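Local coordinates for protein cysteine hydrolase (Vibrio cholerae, PDB 6V98) that acts as a type VI secretion system effector (TseH) and is probably a cysteine hydrolase delivered into rival bacteria, at residues Y59-Y62 and G63-N67; S177-I180 and E181-L185; L190-Y194 and K195-L199. All coordinates share one frame; numbering follows the deposited sequence.

Contact 1 of 3, residues Y59-Y62 and G63-N67; sequences YYEY and GRYKN
G63 follows Y62 at the end of strand 57-63, where the chain leaves the antiparallel sheet through an inverse gamma turn centred on R64. G63 N lies 3.3 Å from Y62 CG and meets that ring obliquely, an approach that follows from their being neighbours in sequence. The ring of Y62 itself meets the ring of H150, with the planes about 75° apart. G63 is still extended and still pairs with N75 of the neighbouring strand.

R64 makes the turn, closed by a weak bond from Y65 N to G63 O of 2.9 Å. Its guanidinium reaches outward to the carbonyls of V19 and A20.

The turn swings Y65 back alongside the strand. Its CG stands beside the backbone N (chi1 -56°), which turns the ring back toward the strand end, edge first. Y65 CE2 comes to 3.8 Å from Y62 C. The hydroxyl goes further, to the carboxylate of E61, and Y65 OH is 3.0 Å from E61 CD. The two side chains cross at about a right angle, and the angles are too poor for a hydrogen bond to either oxygen. The carboxylate is held by others: OE2 by R77 and S107, OE1 by H44. Y65 thus packs against a buried acid that already has several partners.

Beyond K66, N67 ties the loop to N75 and N138 through its amide. Two residues before E61 on the strand, the hydroxyl of Y59 gives a 2.8 Å bond from Y59 OH to E61 OE1, which it meets from above the carboxylate plane.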
# COMPACT_ATOMS: atom_id res chain seq x y z
N TYR A 59 6.61 3.24 3.17
CA TYR A 59 5.17 3.02 3.21
C TYR A 59 4.46 4.32 2.87
O TYR A 59 4.79 5.37 3.44
CB TYR A 59 4.72 2.49 4.58
CG TYR A 59 3.22 2.33 4.67
CD1 TYR A 59 2.42 3.36 5.16
CD2 TYR A 59 2.59 1.16 4.23
CE1 TYR A 59 1.03 3.24 5.21
CE2 TYR A 59 1.21 1.03 4.27
CZ TYR A 59 0.44 2.07 4.76
OH TYR A 59 -0.92 1.95 4.83
N TYR A 60 3.52 4.25 1.93
CA TYR A 60 2.72 5.39 1.51
C TYR A 60 1.25 4.99 1.48
O TYR A 60 0.90 3.83 1.26
CB TYR A 60 3.12 5.88 0.11
CG TYR A 60 4.37 6.72 0.07
CD1 TYR A 60 5.64 6.14 0.11
CD2 TYR A 60 4.28 8.10 -0.03
CE1 TYR A 60 6.79 6.94 0.06
CE2 TYR A 60 5.41 8.90 -0.08
CZ TYR A 60 6.66 8.33 -0.04
OH TYR A 60 7.75 9.18 -0.09
N GLU A 61 0.38 5.99 1.68
CA GLU A 61 -1.04 5.75 1.54
C GLU A 61 -1.73 7.07 1.20
O GLU A 61 -1.17 8.15 1.39
CB GLU A 61 -1.64 5.16 2.83
CG GLU A 61 -1.48 6.07 4.03
CD GLU A 61 -1.63 5.34 5.35
OE1 GLU A 61 -2.30 4.29 5.36
OE2 GLU A 61 -1.09 5.83 6.36
N TYR A 62 -2.96 6.96 0.72
CA TYR A 62 -3.79 8.10 0.35
C TYR A 62 -5.12 7.98 1.06
O TYR A 62 -5.72 6.90 1.09
CB TYR A 62 -3.99 8.13 -1.15
CG TYR A 62 -4.98 9.17 -1.62
CD1 TYR A 62 -4.64 10.52 -1.65
CD2 TYR A 62 -6.25 8.81 -2.05
CE1 TYR A 62 -5.55 11.48 -2.10
CE2 TYR A 62 -7.17 9.76 -2.49
CZ TYR A 62 -6.80 11.09 -2.51
OH TYR A 62 -7.68 12.03 -2.94
N GLY A 63 -5.60 9.07 1.64
CA GLY A 63 -6.82 8.96 2.41
C GLY A 63 -7.23 10.31 2.95
O GLY A 63 -6.66 11.34 2.59
N ARG A 64 -8.22 10.29 3.84
CA ARG A 64 -8.74 11.54 4.38
C ARG A 64 -7.90 11.96 5.58
O ARG A 64 -8.29 11.86 6.75
CB ARG A 64 -10.22 11.39 4.70
CG ARG A 64 -11.06 11.52 3.42
CD ARG A 64 -12.55 11.62 3.69
NE ARG A 64 -13.08 10.35 4.17
CZ ARG A 64 -14.38 10.09 4.29
NH1 ARG A 64 -15.28 11.01 3.95
NH2 ARG A 64 -14.78 8.91 4.74
N TYR A 65 -6.69 12.41 5.26
CA TYR A 65 -5.73 12.91 6.24
C TYR A 65 -5.73 14.43 6.23
O TYR A 65 -5.94 15.06 5.19
CB TYR A 65 -4.33 12.38 5.94
CG TYR A 65 -4.30 10.87 5.89
CD1 TYR A 65 -4.38 10.12 7.05
CD2 TYR A 65 -4.21 10.20 4.67
CE1 TYR A 65 -4.37 8.75 7.01
CE2 TYR A 65 -4.20 8.82 4.62
CZ TYR A 65 -4.28 8.10 5.79
OH TYR A 65 -4.27 6.71 5.77
N LYS A 66 -5.48 15.00 7.41
CA LYS A 66 -5.53 16.44 7.58
C LYS A 66 -4.46 17.14 6.76
O LYS A 66 -3.34 16.63 6.61
CB LYS A 66 -5.34 16.78 9.06
CG LYS A 66 -6.61 16.88 9.86
CD LYS A 66 -6.52 18.07 10.80
CE LYS A 66 -6.95 17.71 12.20
NZ LYS A 66 -6.69 18.84 13.14
N ASN A 67 -4.78 18.32 6.23
CA ASN A 67 -3.80 19.15 5.53
C ASN A 67 -4.22 20.60 5.68
O ASN A 67 -5.14 21.07 4.99
CB ASN A 67 -3.66 18.79 4.06
CG ASN A 67 -2.58 19.62 3.35
OD1 ASN A 67 -2.03 20.57 3.92
ND2 ASN A 67 -2.29 19.26 2.10

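Contact 2 of 3, residues S177-I180 and E181-L185; sequences SAYI and EQFQL. With CA (calcium ion), chain B; CA (calcium ion), chain C.
The F183 ring carries the Y179 hydroxyl over one face, with Y179 OH 4.1 Å above the plane of the F183 ring and offset toward its rim. The two rings cross obliquely, with their planes 60° apart. The closest touch is between Y179 CE2 and F183 CD2, at 3.6 Å. Y179 OH is also bonded to A168 O, which fixes the end of that ring. F183 packs on P167 and on V116 and L118 of strand 113-120.

The backbone between them is helical. F183 N bonds to Y179 O at 2.8 Å, and Q182 and Q184 bond in the same way to A178 and I180.

Around the axis from the rings, E181 and Q184 share a calcium ion. The E181 chain bends at chi2 (-63°) and presents both oxygens, OE1 at 2.6 Å and OE2 at 2.4 Å from the metal. Q184 instead runs out straight, its chi2 near 180°, and OE1 reaches the same calcium at 2.4 Å. Four waters bring the coordination to seven atoms. One of them accepts a bond from Q184 NE2, which also binds G115 O.

Q184 O, in the C-terminal part of the helix, binds a second calcium, joined by water 2 and by E187, D189 and E203. Two calcium sites thus share Q184, one through its side chain and one through its carbonyl, at the C-terminal part of helix 176-184.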
# COMPACT_ATOMS: atom_id res chain seq x y z
N SER A 177 -11.66 -3.83 0.02
CA SER A 177 -11.75 -5.22 0.44
C SER A 177 -12.09 -6.13 -0.74
O SER A 177 -11.52 -7.21 -0.89
CB SER A 177 -12.80 -5.35 1.54
OG SER A 177 -14.08 -5.02 1.04
N ALA A 178 -13.02 -5.70 -1.60
CA ALA A 178 -13.37 -6.52 -2.75
C ALA A 178 -12.23 -6.57 -3.75
O ALA A 178 -11.91 -7.64 -4.29
CB ALA A 178 -14.64 -5.98 -3.42
N TYR A 179 -11.59 -5.43 -4.00
CA TYR A 179 -10.56 -5.37 -5.03
C TYR A 179 -9.36 -6.24 -4.67
O TYR A 179 -8.80 -6.93 -5.54
CB TYR A 179 -10.11 -3.92 -5.28
CG TYR A 179 -9.02 -3.86 -6.33
CD1 TYR A 179 -9.33 -3.84 -7.68
CD2 TYR A 179 -7.68 -3.83 -5.96
CE1 TYR A 179 -8.34 -3.81 -8.66
CE2 TYR A 179 -6.67 -3.80 -6.94
CZ TYR A 179 -7.02 -3.79 -8.28
OH TYR A 179 -6.05 -3.76 -9.26
N ILE A 180 -8.92 -6.19 -3.41
CA ILE A 180 -7.71 -6.93 -3.06
C ILE A 180 -7.93 -8.42 -3.26
O ILE A 180 -7.02 -9.13 -3.70
CB ILE A 180 -7.24 -6.61 -1.62
CG1 ILE A 180 -5.80 -7.09 -1.42
CG2 ILE A 180 -8.18 -7.19 -0.57
CD1 ILE A 180 -4.78 -6.33 -2.23
N GLU A 181 -9.15 -8.90 -3.01
CA GLU A 181 -9.43 -10.32 -3.22
C GLU A 181 -9.38 -10.67 -4.70
O GLU A 181 -8.86 -11.72 -5.08
CB GLU A 181 -10.77 -10.68 -2.61
CG GLU A 181 -10.77 -10.66 -1.08
CD GLU A 181 -9.82 -11.67 -0.46
OE1 GLU A 181 -9.76 -12.82 -0.97
OE2 GLU A 181 -9.13 -11.32 0.52
N GLN A 182 -9.90 -9.78 -5.56
CA GLN A 182 -9.73 -9.96 -7.00
C GLN A 182 -8.25 -9.95 -7.38
O GLN A 182 -7.81 -10.79 -8.18
CB GLN A 182 -10.47 -8.85 -7.75
CG GLN A 182 -11.95 -9.12 -7.95
CD GLN A 182 -12.23 -10.50 -8.52
OE1 GLN A 182 -12.76 -11.37 -7.83
NE2 GLN A 182 -11.85 -10.71 -9.78
N PHE A 183 -7.48 -9.02 -6.82
CA PHE A 183 -6.06 -8.91 -7.16
C PHE A 183 -5.32 -10.19 -6.76
O PHE A 183 -4.42 -10.66 -7.47
CB PHE A 183 -5.46 -7.69 -6.45
CG PHE A 183 -4.23 -7.10 -7.13
CD1 PHE A 183 -3.62 -7.75 -8.19
CD2 PHE A 183 -3.70 -5.90 -6.69
CE1 PHE A 183 -2.49 -7.20 -8.80
CE2 PHE A 183 -2.58 -5.34 -7.31
CZ PHE A 183 -1.98 -6.00 -8.34
N GLN A 184 -5.72 -10.78 -5.63
CA GLN A 184 -5.06 -11.99 -5.14
C GLN A 184 -5.29 -13.18 -6.05
O GLN A 184 -4.52 -14.15 -5.98
CB GLN A 184 -5.56 -12.32 -3.73
CG GLN A 184 -4.97 -11.42 -2.62
CD GLN A 184 -5.49 -11.79 -1.24
OE1 GLN A 184 -6.48 -12.50 -1.10
NE2 GLN A 184 -4.82 -11.29 -0.20
N LEU A 185 -6.32 -13.16 -6.89
CA LEU A 185 -6.56 -14.29 -7.78
C LEU A 185 -5.41 -14.53 -8.75
O LEU A 185 -5.25 -15.65 -9.24
CB LEU A 185 -7.85 -14.08 -8.57
CG LEU A 185 -9.11 -14.04 -7.72
CD1 LEU A 185 -10.33 -13.86 -8.60
CD2 LEU A 185 -9.22 -15.33 -6.92
CA CA B . -7.83 -13.33 0.71
CA CA C . -3.11 -15.72 -5.11
O HOH W 1 -6.61 -11.99 2.21
O HOH W 2 -3.14 -16.71 -7.24
O HOH W 3 -8.19 -15.57 -0.70
O HOH W 4 -8.51 -14.45 2.85
O HOH W 5 -5.61 -14.56 1.03

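Contact 3 of 3, residues L190-Y194 and K195-L199; sequences LDYDY and KTNKL
D193 OD2 is gripped twice by T196. The backbone T196 N lies 2.7 Å from D193 OD2, and the hydroxyl T196 OG1 is also 2.7 Å from it. Both donors come on the anti side of the carboxylate, somewhat out of its plane. The aspartate gets there because CG is anti to its own N (chi1 -179°), which carries the acid over the turn.

On the other face of the hairpin, Y192 OH gives a 2.7 Å bond to N197 OD1. The oxygen sits at the ring edge, in the ring plane, and the amide stands perpendicular to the ring. The Y192 side chain also packs on L97 and K101 of helix 93-107.

These bonds lie at the tip of a beta hairpin, strands 188-193 and 198-202, with a G1 beta bulge: N197 and K198 both face D193. N197 takes up the left-handed backbone conformation of that bulge. D193 and K198 are the hydrogen-bonded pair, with D193 N 2.9 Å from K198 O and K198 N 3.2 Å from D193 O. Y192 and L199 form the non-hydrogen-bonded pair beyond it.

Further along, L190 CD1 meets L199 CG at 3.9 Å, the two leucines crossing at an angle. In the turn, K195 lays its chain beside the Y194 ring, and its ammonium NZ reaches the ring edge in plane, 4.0 Å from Y194 CE2.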
# COMPACT_ATOMS: atom_id res chain seq x y z
N LEU A 190 -0.70 -12.32 0.60
CA LEU A 190 -0.14 -12.04 1.91
C LEU A 190 -1.30 -11.89 2.89
O LEU A 190 -2.24 -11.15 2.62
CB LEU A 190 0.72 -10.77 1.90
CG LEU A 190 1.31 -10.29 3.22
CD1 LEU A 190 2.14 -11.40 3.83
CD2 LEU A 190 2.15 -9.05 3.03
N ASP A 191 -1.24 -12.63 3.99
CA ASP A 191 -2.21 -12.50 5.07
C ASP A 191 -1.47 -12.27 6.37
O ASP A 191 -0.48 -12.95 6.66
CB ASP A 191 -3.10 -13.75 5.17
CG ASP A 191 -4.14 -13.81 4.07
OD1 ASP A 191 -5.21 -13.17 4.23
OD2 ASP A 191 -3.90 -14.48 3.05
N TYR A 192 -1.94 -11.30 7.16
CA TYR A 192 -1.30 -10.98 8.43
C TYR A 192 -2.39 -10.71 9.45
O TYR A 192 -3.33 -9.96 9.17
CB TYR A 192 -0.37 -9.77 8.30
CG TYR A 192 0.06 -9.21 9.64
CD1 TYR A 192 1.07 -9.81 10.38
CD2 TYR A 192 -0.55 -8.07 10.17
CE1 TYR A 192 1.47 -9.30 11.61
CE2 TYR A 192 -0.16 -7.55 11.40
CZ TYR A 192 0.85 -8.17 12.11
OH TYR A 192 1.24 -7.66 13.33
N ASP A 193 -2.26 -11.30 10.63
CA ASP A 193 -3.17 -11.02 11.73
C ASP A 193 -2.43 -10.26 12.82
O ASP A 193 -1.38 -10.71 13.29
CB ASP A 193 -3.77 -12.30 12.31
CG ASP A 193 -4.73 -12.01 13.45
OD1 ASP A 193 -5.83 -11.47 13.18
OD2 ASP A 193 -4.38 -12.31 14.61
N TYR A 194 -2.99 -9.11 13.21
CA TYR A 194 -2.32 -8.26 14.19
C TYR A 194 -2.39 -8.86 15.59
O TYR A 194 -1.40 -8.83 16.33
CB TYR A 194 -2.97 -6.88 14.19
CG TYR A 194 -2.34 -5.88 15.14
CD1 TYR A 194 -1.20 -5.16 14.79
CD2 TYR A 194 -2.89 -5.63 16.39
CE1 TYR A 194 -0.62 -4.25 15.65
CE2 TYR A 194 -2.33 -4.72 17.26
CZ TYR A 194 -1.19 -4.03 16.88
OH TYR A 194 -0.62 -3.11 17.73
N LYS A 195 -3.55 -9.41 15.95
CA LYS A 195 -3.73 -9.93 17.31
C LYS A 195 -2.80 -11.10 17.58
O LYS A 195 -2.21 -11.19 18.66
CB LYS A 195 -5.19 -10.33 17.53
CG LYS A 195 -6.08 -9.20 18.01
CD LYS A 195 -5.25 -8.06 18.55
CE LYS A 195 -6.11 -6.94 19.08
NZ LYS A 195 -5.23 -5.93 19.72
N THR A 196 -2.67 -12.02 16.63
CA THR A 196 -1.75 -13.13 16.82
C THR A 196 -0.34 -12.84 16.32
O THR A 196 0.58 -13.61 16.62
CB THR A 196 -2.29 -14.39 16.13
OG1 THR A 196 -2.41 -14.15 14.73
CG2 THR A 196 -3.66 -14.75 16.69
N ASN A 197 -0.16 -11.74 15.58
CA ASN A 197 1.12 -11.36 14.98
C ASN A 197 1.69 -12.50 14.15
O ASN A 197 2.85 -12.88 14.28
CB ASN A 197 2.13 -10.88 16.03
CG ASN A 197 3.27 -10.06 15.42
OD1 ASN A 197 3.08 -9.28 14.48
ND2 ASN A 197 4.47 -10.24 15.96
N LYS A 198 0.84 -13.04 13.28
CA LYS A 198 1.22 -14.14 12.40
C LYS A 198 1.05 -13.72 10.95
O LYS A 198 0.05 -13.10 10.59
CB LYS A 198 0.39 -15.39 12.67
CG LYS A 198 0.99 -16.67 12.07
CD LYS A 198 -0.01 -17.46 11.24
CE LYS A 198 0.58 -18.77 10.72
NZ LYS A 198 1.57 -18.59 9.63
N LEU A 199 2.01 -14.12 10.13
CA LEU A 199 2.03 -13.84 8.71
C LEU A 199 1.93 -15.16 7.96
O LEU A 199 2.54 -16.16 8.35
CB LEU A 199 3.34 -13.12 8.37
CG LEU A 199 3.91 -12.68 7.04
CD1 LEU A 199 5.10 -11.81 7.38
CD2 LEU A 199 4.35 -13.85 6.21

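The three contacts come in series along the chain; none nests in or crosses another. Each is local and its two segments are continuous. Contact 1 comes first, where strand 57-63 runs out into the loop that leads to strand 75-78, at one end of the large sheet. Contact 2 follows much later, in helix 176-184, packed on strand 113-120. The chain then passes the second calcium, which E187 and D189 bind, into strand 188-193. Contact 3 closes the hairpin with strand 198-202, the edge at the other end of that sheet. Contacts 2 and 3 touch, Q184 NE2 lying 3.8 Å from L190 O. Contact 1 stands apart, about 21 and 23 Å away, centre to centre.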